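Local coordinates for protein cyanophycinase-like exopeptidase (actinobacterium SCGC AAA027-L06, PDB 6NQC) that is probably a serine peptidase of family S51, related to cyanophycinase and expected to hydrolyse peptide bonds as an exopeptidase, at residues K92-L97 against T134-G139. Numbering follows the deposited sequence.
Sequences KFLPVL and TPLWQG. With SO4 (sulfate ion), chain B.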
loop_
_atom_site.group_PDB
_atom_site.type_symbol
_atom_site.label_atom_id
_atom_site.label_comp_id
_atom_site.label_asym_id
_atom_site.label_seq_id
_atom_site.Cartn_x
_atom_site.Cartn_y
_atom_site.Cartn_z
ATOM N N LYS A 92 10.231 7.679 -9.912
ATOM C CA LYS A 92 11.121 6.577 -10.245
ATOM C C LYS A 92 10.244 5.339 -10.376
ATOM O O LYS A 92 9.797 4.796 -9.357
ATOM C CB LYS A 92 12.188 6.374 -9.175
ATOM C CG LYS A 92 13.062 7.617 -8.970
ATOM C CD LYS A 92 13.965 7.826 -10.157
ATOM C CE LYS A 92 15.281 8.469 -9.755
ATOM N NZ LYS A 92 16.009 8.965 -10.956
ATOM N N PHE A 93 9.945 4.944 -11.606
ATOM C CA PHE A 93 9.235 3.695 -11.893
ATOM C C PHE A 93 10.200 2.534 -11.827
ATOM O O PHE A 93 11.218 2.534 -12.514
ATOM C CB PHE A 93 8.600 3.788 -13.274
ATOM C CG PHE A 93 7.667 2.678 -13.617
ATOM C CD1 PHE A 93 6.389 2.620 -13.073
ATOM C CD2 PHE A 93 8.029 1.737 -14.564
ATOM C CE1 PHE A 93 5.538 1.629 -13.409
ATOM C CE2 PHE A 93 7.161 0.747 -14.935
ATOM C CZ PHE A 93 5.911 0.691 -14.369
ATOM N N LEU A 94 9.899 1.557 -10.991
ATOM C CA LEU A 94 10.764 0.381 -10.805
ATOM C C LEU A 94 10.101 -0.784 -11.501
ATOM O O LEU A 94 9.161 -1.379 -10.948
ATOM C CB LEU A 94 10.944 0.047 -9.329
ATOM C CG LEU A 94 12.316 0.306 -8.732
ATOM C CD1 LEU A 94 12.596 1.784 -8.874
ATOM C CD2 LEU A 94 12.374 -0.110 -7.292
ATOM N N PRO A 95 10.521 -1.132 -12.720
ATOM C CA PRO A 95 9.772 -2.192 -13.474
ATOM C C PRO A 95 10.112 -3.592 -12.962
ATOM O O PRO A 95 10.761 -4.355 -13.607
ATOM C CB PRO A 95 10.280 -1.960 -14.900
ATOM C CG PRO A 95 11.660 -1.356 -14.757
ATOM C CD PRO A 95 11.602 -0.511 -13.519
ATOM N N VAL A 96 9.711 -3.863 -11.718
ATOM C CA VAL A 96 9.976 -5.157 -11.091
ATOM C C VAL A 96 8.761 -6.025 -11.391
ATOM O O VAL A 96 7.717 -5.899 -10.755
ATOM C CB VAL A 96 10.238 -5.033 -9.593
ATOM C CG1 VAL A 96 10.297 -6.389 -8.927
ATOM C CG2 VAL A 96 11.543 -4.284 -9.366
ATOM N N LEU A 97 8.885 -6.887 -12.398
ATOM C CA LEU A 97 7.720 -7.604 -12.888
ATOM C C LEU A 97 7.734 -9.082 -12.550
ATOM O O LEU A 97 6.677 -9.722 -12.606
ATOM C CB LEU A 97 7.601 -7.434 -14.400
ATOM C CG LEU A 97 7.707 -6.008 -14.924
ATOM C CD1 LEU A 97 7.446 -5.981 -16.426
ATOM C CD2 LEU A 97 6.761 -5.053 -14.216
ATOM N N THR A 134 12.718 -10.693 -0.381
ATOM C CA THR A 134 13.682 -10.376 -1.407
ATOM C C THR A 134 14.570 -9.232 -0.927
ATOM O O THR A 134 14.188 -8.453 -0.043
ATOM C CB THR A 134 13.034 -9.934 -2.722
ATOM O OG1 THR A 134 12.242 -8.766 -2.448
ATOM C CG2 THR A 134 12.188 -11.004 -3.345
ATOM N N PRO A 135 15.727 -9.045 -1.547
ATOM C CA PRO A 135 16.544 -7.888 -1.176
ATOM C C PRO A 135 15.812 -6.582 -1.427
ATOM O O PRO A 135 15.954 -5.642 -0.648
ATOM C CB PRO A 135 17.800 -8.045 -2.050
ATOM C CG PRO A 135 17.534 -9.118 -3.011
ATOM C CD PRO A 135 16.417 -9.956 -2.496
ATOM N N LEU A 136 14.991 -6.508 -2.471
ATOM C CA LEU A 136 14.246 -5.269 -2.743
ATOM C C LEU A 136 13.271 -4.957 -1.611
ATOM O O LEU A 136 13.170 -3.809 -1.151
ATOM C CB LEU A 136 13.504 -5.397 -4.075
ATOM C CG LEU A 136 12.765 -4.117 -4.474
ATOM C CD1 LEU A 136 13.757 -3.137 -5.055
ATOM C CD2 LEU A 136 11.660 -4.410 -5.442
ATOM N N TRP A 137 12.546 -5.963 -1.146
ATOM C CA TRP A 137 11.631 -5.736 -0.030
ATOM C C TRP A 137 12.401 -5.294 1.221
ATOM O O TRP A 137 11.973 -4.397 1.937
ATOM C CB TRP A 137 10.798 -7.005 0.269
ATOM C CG TRP A 137 10.195 -6.815 1.594
ATOM C CD1 TRP A 137 10.551 -7.417 2.762
ATOM C CD2 TRP A 137 9.180 -5.863 1.920
ATOM N NE1 TRP A 137 9.827 -6.883 3.802
ATOM C CE2 TRP A 137 8.964 -5.943 3.313
ATOM C CE3 TRP A 137 8.454 -4.935 1.179
ATOM C CZ2 TRP A 137 8.048 -5.133 3.973
ATOM C CZ3 TRP A 137 7.537 -4.144 1.835
ATOM C CH2 TRP A 137 7.339 -4.252 3.213
ATOM N N GLN A 138 13.546 -5.924 1.504
ATOM C CA GLN A 138 14.315 -5.522 2.676
ATOM C C GLN A 138 14.741 -4.053 2.553
ATOM O O GLN A 138 14.680 -3.299 3.530
ATOM C CB GLN A 138 15.506 -6.458 2.861
ATOM C CG GLN A 138 16.181 -6.358 4.218
ATOM C CD GLN A 138 15.206 -6.514 5.366
ATOM O OE1 GLN A 138 14.182 -7.192 5.240
ATOM N NE2 GLN A 138 15.498 -5.856 6.485
ATOM N N GLY A 139 15.157 -3.624 1.358
ATOM C CA GLY A 139 15.417 -2.203 1.126
ATOM C C GLY A 139 14.221 -1.302 1.387
ATOM O O GLY A 139 14.339 -0.257 2.042
HETATM S S SO4 B . 12.099 6.511 -14.529
HETATM O O1 SO4 B . 12.369 5.369 -15.429
HETATM O O2 SO4 B . 12.018 7.758 -15.296
HETATM O O3 SO4 B . 13.185 6.645 -13.534
HETATM O O4 SO4 B . 10.796 6.310 -13.899
#
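Leu136 divides its two methyls between Leu94 and Val96, apolar touches with no hydrogen bond across. CD1 of Leu136 lies 4.0 Å from Leu94 CD2, the two side chains passing alongside one another and running opposite ways. CD2 of Leu136 meets Val96 CG2 tip to tip at 3.9 Å. With CG of Leu136 anti to the backbone N (chi1 -177°), the side chain extends off the helix to reach both partners. All three residues are buried, yet only 103 Å² is buried between the segments, both sides summed, and the nearest CA atoms, Val96 and Leu136, stand 9.4 Å apart, so side chains alone bridge the gap. The inverse gamma turn centred on Pro95, closed by Val96 N to Leu94 O at 2.7 Å, coincides with Leu94 and Val96 both pointing toward the helix. Away from this buried patch, Phe93 N donates almost straight (170°) to O4 of a sulfate, probably from the crystallisation liquor, that Arg81 also binds, while Pro135 and Gln138 are exposed. Thr134 OG1 caps helix 135-145 by accepting from Trp137 N at 3.1 Å. The contact joins the exit of edge strand 90-93 to that helix's first turn, with Phe107 of helix 105-110 touching Val96 and Leu136.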